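Long-range contacts in putative TetR family transcriptional regulator (Streptomyces coelicolor A3, PDB 3BQY), which probably binds operator DNA through an N-terminal helix-turn-helix domain and represses transcription: residues T10-L15 and T51-H56; H56-V61 and P106-F111. One frame throughout, in Å; residues are numbered along the deposited sequence.

Contact 1 of 2, residues T10-L15 and T51-H56; sequences TALDLL and TAMAEH
In the DNA-binding domain of a TetR-type regulator the first helix packs across the fourth, which leads out toward the C-terminal domain; here residues 10-15 of helix 4-18 cross residues 51-56 of helix 46-57 almost at right angles (signed crossing angle -86°), with the segment axes 10.6 Å apart at their closest. No hydrogen bond links the two segments, so the fit of apolar side chains carries the joint. Met53, a selenomethionine, has more of its surface buried by the other segment than any other residue. Its CG lies anti to the carbonyl carbon, and the chain runs extended through chi2 before bending at chi3 (74°), which turns the methyl onto helix 4-18. Met53 SE then rests 3.8 Å from Ala11 CB, a small side chain that lets the bulky selenium come close to the helix. Met53 CE meets one branch of each leucine and lies 3.9 Å from Leu12 CD2. From Leu15 CD2 the same Met53 CE is 3.7 Å away. Leu12 and Met53 run antiparallel alongside each other, while Leu15 comes in at a slant to Met53. A long unbranched chain suits this place because it can bend to follow three neighbours along one helix face. Within this pair of segments Leu12 forks between two partners: CD2 goes to Met53 and CD1 to the exposed imidazole of His56. An alanine here would remove both methyl branches and would probably loosen the packing around Met53 CE and take from the His56 ring one of its apolar neighbours. Leu23 and Val8 add to the apolar surroundings of Met53. The histidine ring, its CG anti to the backbone N (chi1 -172°), meets the leucine obliquely, with His56 ND1 3.4 Å from Leu12 CD1.

Contact 2 of 2, residues H56-V61 and P106-F111; sequences HMVDGV and PNTLRF
Helix 46-57 gives way at Val58 to a type II beta turn from Val58 to Val61, closed by Val61 N to Val58 O (3.0 Å), which lies against the first turns of helix 106-121. Gly60 suits the turn, because at its positive phi (83°) a CB would press against the preceding carbonyl oxygen. Asn107 reaches across toward the turn, its CG anti to the carbonyl carbon, with Asn107 ND2 3.4 Å from Asp59 CA. Its amide and the Asp59 carboxylate are inclined 47° to each other, and a water joins them: it donates to Asp59 OD1 and Asn107 OD1 and accepts from Gly60 N. Asn107 suits this place because its short amide supplies OD1 as acceptor to that water and, weakly, to Arg110 NH2 at the guanidinium edge, while its CB meets Val58. Another water donates to both Val58 O and Asn107 O, tying the two backbones together. Away from the waters the contact is made mainly by hydrocarbon groups. Val58 CG2, between the backbone N and carbonyl carbon, the sterically tightest site, has Thr108 OG1 as a packing neighbour at 3.7 Å. Val61 and Phe111 run alongside each other in the same direction, Val61 CG1 3.6 Å from Phe111 CD1, and a branched valine suits the flank of this ring; Leu84 of helix 73-89 packs on both Val58 and Phe111. Tyr173 of the second subunit packs on Arg110. The arrangement belongs to the TetR fold, where the helix leaving the DNA-binding domain ends against the helical C-terminal domain.

Contacts 1 and 2 follow one another along the chain and share His56, and their centres are about 13 Å apart; both draw on helix 46-57, contact 1 inside the DNA-binding domain and contact 2 where the helix ends against the C-terminal domain. They touch directly, most notably through Glu55 and through Leu12. Glu55 OE2 lies 2.6 Å from Asn107 N, a probable hydrogen bond that places a carboxylate at the N-terminal end of helix 106-121, where its charge would suit the helix dipole. On the apolar side, Leu12 CD2 packs 3.5 Å from Met57 CE. In TetR relatives this helix links ligand binding in the C-terminal domain to the DNA-binding domain; whether it does so here is not established.

Contact 1 of 2, residues T10-L15 and T51-H56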
ATOM      1  N   THR A  10     -14.407  -7.747 -19.845  1.00 27.68           N
ATOM      2  CA  THR A  10     -13.503  -8.774 -20.381  1.00 28.00           C
ATOM      3  C   THR A  10     -12.112  -8.691 -19.727  1.00 27.47           C
ATOM      4  O   THR A  10     -11.534  -9.717 -19.337  1.00 27.34           O
ATOM      5  CB  THR A  10     -13.438  -8.709 -21.913  1.00 27.85           C
ATOM      6  OG1 THR A  10     -14.754  -8.938 -22.437  1.00 28.75           O
ATOM      7  CG2 THR A  10     -12.498  -9.790 -22.478  1.00 28.59           C
ATOM      8  N   ALA A  11     -11.602  -7.470 -19.583  1.00 27.39           N
ATOM      9  CA  ALA A  11     -10.329  -7.231 -18.923  1.00 27.06           C
ATOM     10  C   ALA A  11     -10.334  -7.700 -17.464  1.00 27.20           C
ATOM     11  O   ALA A  11      -9.390  -8.361 -17.021  1.00 27.23           O
ATOM     12  CB  ALA A  11      -9.934  -5.756 -19.045  1.00 27.98           C
ATOM     13  N   LEU A  12     -11.408  -7.404 -16.724  1.00 27.19           N
ATOM     14  CA  LEU A  12     -11.565  -7.914 -15.364  1.00 27.16           C
ATOM     15  C   LEU A  12     -11.620  -9.455 -15.318  1.00 27.45           C
ATOM     16  O   LEU A  12     -11.077 -10.064 -14.392  1.00 27.30           O
ATOM     17  CB  LEU A  12     -12.825  -7.319 -14.697  1.00 27.12           C
ATOM     18  CG  LEU A  12     -12.711  -5.803 -14.415  1.00 27.82           C
ATOM     19  CD1 LEU A  12     -14.084  -5.248 -14.068  1.00 27.66           C
ATOM     20  CD2 LEU A  12     -11.707  -5.493 -13.296  1.00 27.00           C
ATOM     21  N   ASP A  13     -12.302 -10.062 -16.291  1.00 26.63           N
ATOM     22  CA  ASP A  13     -12.316 -11.525 -16.432  1.00 27.56           C
ATOM     23  C   ASP A  13     -10.890 -12.068 -16.606  1.00 27.40           C
ATOM     24  O   ASP A  13     -10.478 -12.967 -15.871  1.00 27.35           O
ATOM     25  CB  ASP A  13     -13.174 -11.939 -17.634  1.00 27.64           C
ATOM     26  CG  ASP A  13     -14.679 -11.756 -17.376  1.00 29.76           C
ATOM     27  OD1 ASP A  13     -15.078 -11.626 -16.197  1.00 30.21           O
ATOM     28  OD2 ASP A  13     -15.465 -11.773 -18.360  1.00 33.13           O
ATOM     29  N   LEU A  14     -10.144 -11.471 -17.538  1.00 27.80           N
ATOM     30  CA  LEU A  14      -8.746 -11.843 -17.821  1.00 28.67           C
ATOM     31  C   LEU A  14      -7.869 -11.703 -16.582  1.00 28.70           C
ATOM     32  O   LEU A  14      -7.035 -12.559 -16.288  1.00 29.05           O
ATOM     33  CB  LEU A  14      -8.158 -10.963 -18.920  1.00 28.41           C
ATOM     34  CG  LEU A  14      -8.339 -11.321 -20.377  1.00 30.56           C
ATOM     35  CD1 LEU A  14      -7.512 -10.341 -21.170  1.00 30.69           C
ATOM     36  CD2 LEU A  14      -7.878 -12.771 -20.663  1.00 31.07           C
ATOM     37  N   LEU A  15      -8.090 -10.623 -15.847  1.00 29.29           N
ATOM     38  CA  LEU A  15      -7.365 -10.346 -14.621  1.00 29.22           C
ATOM     39  C   LEU A  15      -7.528 -11.504 -13.650  1.00 29.98           C
ATOM     40  O   LEU A  15      -6.542 -12.022 -13.132  1.00 31.14           O
ATOM     41  CB  LEU A  15      -7.867  -9.017 -14.035  1.00 29.49           C
ATOM     42  CG  LEU A  15      -7.123  -8.421 -12.855  1.00 27.67           C
ATOM     43  CD1 LEU A  15      -5.685  -8.079 -13.234  1.00 24.10           C
ATOM     44  CD2 LEU A  15      -7.851  -7.179 -12.428  1.00 26.56           C
ATOM     45  N   THR A  51      -7.291   2.416 -15.408  1.00 25.00           N
ATOM     46  CA  THR A  51      -8.009   3.457 -14.679  1.00 25.90           C
ATOM     47  C   THR A  51      -9.525   3.158 -14.700  1.00 26.14           C
ATOM     48  O   THR A  51     -10.197   3.228 -13.666  1.00 26.38           O
ATOM     49  CB  THR A  51      -7.640   4.841 -15.253  1.00 25.54           C
ATOM     50  OG1 THR A  51      -6.259   5.108 -14.946  1.00 25.61           O
ATOM     51  CG2 THR A  51      -8.528   5.950 -14.691  1.00 27.75           C
ATOM     52  N   ALA A  52     -10.045   2.785 -15.869  1.00 25.59           N
ATOM     53  CA  ALA A  52     -11.463   2.435 -16.012  1.00 25.47           C
ATOM     54  C   ALA A  52     -11.849   1.180 -15.202  1.00 24.99           C
ATOM     55  O   ALA A  52     -12.927   1.136 -14.588  1.00 24.10           O
ATOM     56  CB  ALA A  52     -11.847   2.286 -17.515  1.00 24.91           C
HETATM   57  N   MSE A  53     -10.949   0.199 -15.171  1.00 24.47           N
HETATM   58  CA  MSE A  53     -11.108  -0.995 -14.354  1.00 25.72           C
HETATM   59  C   MSE A  53     -11.198  -0.659 -12.866  1.00 25.05           C
HETATM   60  O   MSE A  53     -12.116  -1.128 -12.177  1.00 25.10           O
HETATM   61  CB  MSE A  53      -9.968  -1.977 -14.623  1.00 25.14           C
HETATM   62  CG  MSE A  53     -10.074  -2.655 -16.019  1.00 25.67           C
HETATM   63 SE   MSE A  53      -8.360  -3.455 -16.531  0.80 32.09          SE
HETATM   64  CE  MSE A  53      -8.455  -4.964 -15.315  1.00 27.73           C
ATOM     65  N   ALA A  54     -10.274   0.172 -12.402  1.00 24.02           N
ATOM     66  CA  ALA A  54     -10.218   0.561 -10.996  1.00 24.36           C
ATOM     67  C   ALA A  54     -11.527   1.291 -10.616  1.00 24.66           C
ATOM     68  O   ALA A  54     -12.123   1.019  -9.574  1.00 25.34           O
ATOM     69  CB  ALA A  54      -9.007   1.464 -10.765  1.00 24.31           C
ATOM     70  N   GLU A  55     -11.985   2.186 -11.487  1.00 24.18           N
ATOM     71  CA  GLU A  55     -13.199   2.966 -11.239  1.00 25.25           C
ATOM     72  C   GLU A  55     -14.425   2.031 -11.183  1.00 25.39           C
ATOM     73  O   GLU A  55     -15.264   2.170 -10.305  1.00 25.95           O
ATOM     74  CB  GLU A  55     -13.332   4.097 -12.278  1.00 24.51           C
ATOM     75  CG  GLU A  55     -14.689   4.737 -12.375  1.00 26.25           C
ATOM     76  CD  GLU A  55     -15.000   5.687 -11.214  1.00 24.67           C
ATOM     77  OE1 GLU A  55     -14.154   5.899 -10.317  1.00 24.53           O
ATOM     78  OE2 GLU A  55     -16.131   6.205 -11.204  1.00 27.22           O
ATOM     79  N   HIS A  56     -14.492   1.042 -12.076  1.00 25.30           N
ATOM     80  CA  HIS A  56     -15.554   0.041 -12.043  1.00 25.70           C
ATOM     81  C   HIS A  56     -15.537  -0.864 -10.793  1.00 25.63           C
ATOM     82  O   HIS A  56     -16.606  -1.181 -10.228  1.00 24.60           O
ATOM     83  CB  HIS A  56     -15.508  -0.824 -13.305  1.00 26.85           C
ATOM     84  CG  HIS A  56     -16.677  -1.750 -13.424  1.00 30.34           C
ATOM     85  ND1 HIS A  56     -16.597  -3.097 -13.138  1.00 32.69           N
ATOM     86  CD2 HIS A  56     -17.964  -1.510 -13.767  1.00 34.24           C
ATOM     87  CE1 HIS A  56     -17.780  -3.655 -13.333  1.00 34.47           C
ATOM     88  NE2 HIS A  56     -18.627  -2.713 -13.706  1.00 37.64           N
TER

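Contact 2 of 2, residues H56-V61 and P106-F111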
ATOM      1  N   HIS A  56     -14.492   1.042 -12.076  1.00 25.30           N
ATOM      2  CA  HIS A  56     -15.554   0.041 -12.043  1.00 25.70           C
ATOM      3  C   HIS A  56     -15.537  -0.864 -10.793  1.00 25.63           C
ATOM      4  O   HIS A  56     -16.606  -1.181 -10.228  1.00 24.60           O
ATOM      5  CB  HIS A  56     -15.508  -0.824 -13.305  1.00 26.85           C
ATOM      6  CG  HIS A  56     -16.677  -1.750 -13.424  1.00 30.34           C
ATOM      7  ND1 HIS A  56     -16.597  -3.097 -13.138  1.00 32.69           N
ATOM      8  CD2 HIS A  56     -17.964  -1.510 -13.767  1.00 34.24           C
ATOM      9  CE1 HIS A  56     -17.780  -3.655 -13.333  1.00 34.47           C
ATOM     10  NE2 HIS A  56     -18.627  -2.713 -13.706  1.00 37.64           N
HETATM   11  N   MSE A  57     -14.340  -1.278 -10.351  1.00 24.47           N
HETATM   12  CA  MSE A  57     -14.197  -2.139  -9.177  1.00 26.58           C
HETATM   13  C   MSE A  57     -14.831  -1.516  -7.948  1.00 25.17           C
HETATM   14  O   MSE A  57     -15.373  -2.238  -7.114  1.00 25.06           O
HETATM   15  CB  MSE A  57     -12.702  -2.394  -8.842  1.00 25.05           C
HETATM   16  CG  MSE A  57     -12.021  -3.271  -9.845  1.00 28.49           C
HETATM   17 SE   MSE A  57     -10.138  -3.403  -9.237  0.80 36.82          SE
HETATM   18  CE  MSE A  57      -9.503  -4.307 -10.800  1.00 30.90           C
ATOM     19  N   VAL A  58     -14.752  -0.192  -7.830  1.00 24.27           N
ATOM     20  CA  VAL A  58     -15.259   0.489  -6.622  1.00 24.93           C
ATOM     21  C   VAL A  58     -16.682   1.039  -6.745  1.00 25.70           C
ATOM     22  O   VAL A  58     -17.132   1.804  -5.889  1.00 24.46           O
ATOM     23  CB  VAL A  58     -14.248   1.568  -6.088  1.00 24.45           C
ATOM     24  CG1 VAL A  58     -12.923   0.865  -5.690  1.00 25.67           C
ATOM     25  CG2 VAL A  58     -13.920   2.636  -7.165  1.00 23.62           C
ATOM     26  N   ASP A  59     -17.376   0.663  -7.811  1.00 26.60           N
ATOM     27  CA  ASP A  59     -18.791   0.989  -7.980  1.00 29.57           C
ATOM     28  C   ASP A  59     -19.564   0.592  -6.715  1.00 28.93           C
ATOM     29  O   ASP A  59     -19.424  -0.521  -6.212  1.00 29.11           O
ATOM     30  CB  ASP A  59     -19.345   0.211  -9.173  1.00 30.43           C
ATOM     31  CG  ASP A  59     -20.806   0.486  -9.404  1.00 37.40           C
ATOM     32  OD1 ASP A  59     -21.192   1.677  -9.528  1.00 41.87           O
ATOM     33  OD2 ASP A  59     -21.575  -0.499  -9.449  1.00 45.09           O
ATOM     34  N   GLY A  60     -20.336   1.504  -6.156  1.00 29.54           N
ATOM     35  CA  GLY A  60     -21.114   1.111  -4.990  1.00 29.47           C
ATOM     36  C   GLY A  60     -20.412   1.132  -3.643  1.00 29.45           C
ATOM     37  O   GLY A  60     -21.089   1.061  -2.619  1.00 30.00           O
ATOM     38  N   VAL A  61     -19.080   1.249  -3.617  1.00 27.07           N
ATOM     39  CA  VAL A  61     -18.360   1.342  -2.348  1.00 25.77           C
ATOM     40  C   VAL A  61     -18.887   2.473  -1.448  1.00 26.12           C
ATOM     41  O   VAL A  61     -19.089   2.250  -0.256  1.00 25.59           O
ATOM     42  CB  VAL A  61     -16.850   1.400  -2.556  1.00 26.24           C
ATOM     43  CG1 VAL A  61     -16.103   1.673  -1.263  1.00 26.81           C
ATOM     44  CG2 VAL A  61     -16.362   0.046  -3.173  1.00 25.03           C
ATOM     45  N   PRO A 106     -15.606   9.301 -10.587  1.00 30.71           N
ATOM     46  CA  PRO A 106     -16.789   9.556  -9.761  1.00 30.48           C
ATOM     47  C   PRO A 106     -16.988   8.549  -8.627  1.00 30.09           C
ATOM     48  O   PRO A 106     -17.367   8.952  -7.537  1.00 29.08           O
ATOM     49  CB  PRO A 106     -17.956   9.452 -10.753  1.00 30.17           C
ATOM     50  CG  PRO A 106     -17.365   9.679 -12.080  1.00 31.44           C
ATOM     51  CD  PRO A 106     -15.930   9.235 -12.027  1.00 30.51           C
ATOM     52  N   ASN A 107     -16.749   7.253  -8.879  1.00 29.29           N
ATOM     53  CA  ASN A 107     -16.914   6.237  -7.841  1.00 28.26           C
ATOM     54  C   ASN A 107     -15.946   6.445  -6.691  1.00 27.52           C
ATOM     55  O   ASN A 107     -16.316   6.288  -5.520  1.00 27.24           O
ATOM     56  CB  ASN A 107     -16.795   4.807  -8.397  1.00 28.60           C
ATOM     57  CG  ASN A 107     -17.969   4.425  -9.270  1.00 29.03           C
ATOM     58  OD1 ASN A 107     -19.039   5.032  -9.183  1.00 30.77           O
ATOM     59  ND2 ASN A 107     -17.768   3.456 -10.150  1.00 25.45           N
ATOM     60  N   THR A 108     -14.704   6.793  -7.016  1.00 26.11           N
ATOM     61  CA  THR A 108     -13.682   7.031  -6.002  1.00 26.13           C
ATOM     62  C   THR A 108     -13.966   8.354  -5.323  1.00 24.87           C
ATOM     63  O   THR A 108     -13.863   8.454  -4.113  1.00 25.57           O
ATOM     64  CB  THR A 108     -12.244   7.045  -6.614  1.00 25.39           C
ATOM     65  OG1 THR A 108     -11.971   5.741  -7.122  1.00 28.32           O
ATOM     66  CG2 THR A 108     -11.206   7.345  -5.556  1.00 27.71           C
ATOM     67  N   LEU A 109     -14.306   9.371  -6.101  1.00 24.49           N
ATOM     68  CA  LEU A 109     -14.672  10.669  -5.511  1.00 25.05           C
ATOM     69  C   LEU A 109     -15.858  10.530  -4.533  1.00 24.54           C
ATOM     70  O   LEU A 109     -15.848  11.140  -3.460  1.00 25.26           O
ATOM     71  CB  LEU A 109     -14.991  11.690  -6.592  1.00 24.51           C
ATOM     72  CG  LEU A 109     -13.837  12.133  -7.511  1.00 28.45           C
ATOM     73  CD1 LEU A 109     -14.371  13.002  -8.636  1.00 29.38           C
ATOM     74  CD2 LEU A 109     -12.789  12.905  -6.730  1.00 34.24           C
ATOM     75  N   ARG A 110     -16.881   9.765  -4.897  1.00 24.36           N
ATOM     76  CA  ARG A 110     -18.032   9.576  -4.005  0.50 24.49           C
ATOM     77  C   ARG A 110     -17.608   8.893  -2.709  1.00 24.42           C
ATOM     78  O   ARG A 110     -18.084   9.255  -1.621  1.00 24.58           O
ATOM     79  CB  ARG A 110     -19.166   8.780  -4.668  0.50 24.30           C
ATOM     80  CG  ARG A 110     -20.400   9.606  -4.953  0.50 23.87           C
ATOM     81  CD  ARG A 110     -21.522   8.824  -5.687  0.50 24.36           C
ATOM     82  NE  ARG A 110     -21.035   7.866  -6.691  0.50 26.21           N
ATOM     83  CZ  ARG A 110     -20.868   8.129  -7.988  0.50 26.22           C
ATOM     84  NH1 ARG A 110     -21.182   9.321  -8.517  0.50 28.07           N
ATOM     85  NH2 ARG A 110     -20.440   7.177  -8.781  0.50 22.53           N
ATOM     86  N   PHE A 111     -16.728   7.906  -2.823  1.00 23.98           N
ATOM     87  CA  PHE A 111     -16.189   7.189  -1.653  1.00 24.24           C
ATOM     88  C   PHE A 111     -15.449   8.194  -0.749  1.00 23.76           C
ATOM     89  O   PHE A 111     -15.702   8.240   0.445  1.00 23.12           O
ATOM     90  CB  PHE A 111     -15.220   6.047  -2.089  1.00 25.78           C
ATOM     91  CG  PHE A 111     -14.296   5.596  -0.995  1.00 26.75           C
ATOM     92  CD1 PHE A 111     -14.753   4.728   0.004  1.00 30.99           C
ATOM     93  CD2 PHE A 111     -12.989   6.042  -0.939  1.00 29.31           C
ATOM     94  CE1 PHE A 111     -13.892   4.313   1.032  1.00 29.86           C
ATOM     95  CE2 PHE A 111     -12.146   5.650   0.092  1.00 32.95           C
ATOM     96  CZ  PHE A 111     -12.606   4.781   1.083  1.00 30.99           C
TER
HETATM   97  O   HOH W   1     -18.072   4.277  -4.774  1.00 19.61           O
HETATM   98  O   HOH W   2     -21.227   3.772  -7.568  1.00 52.40           O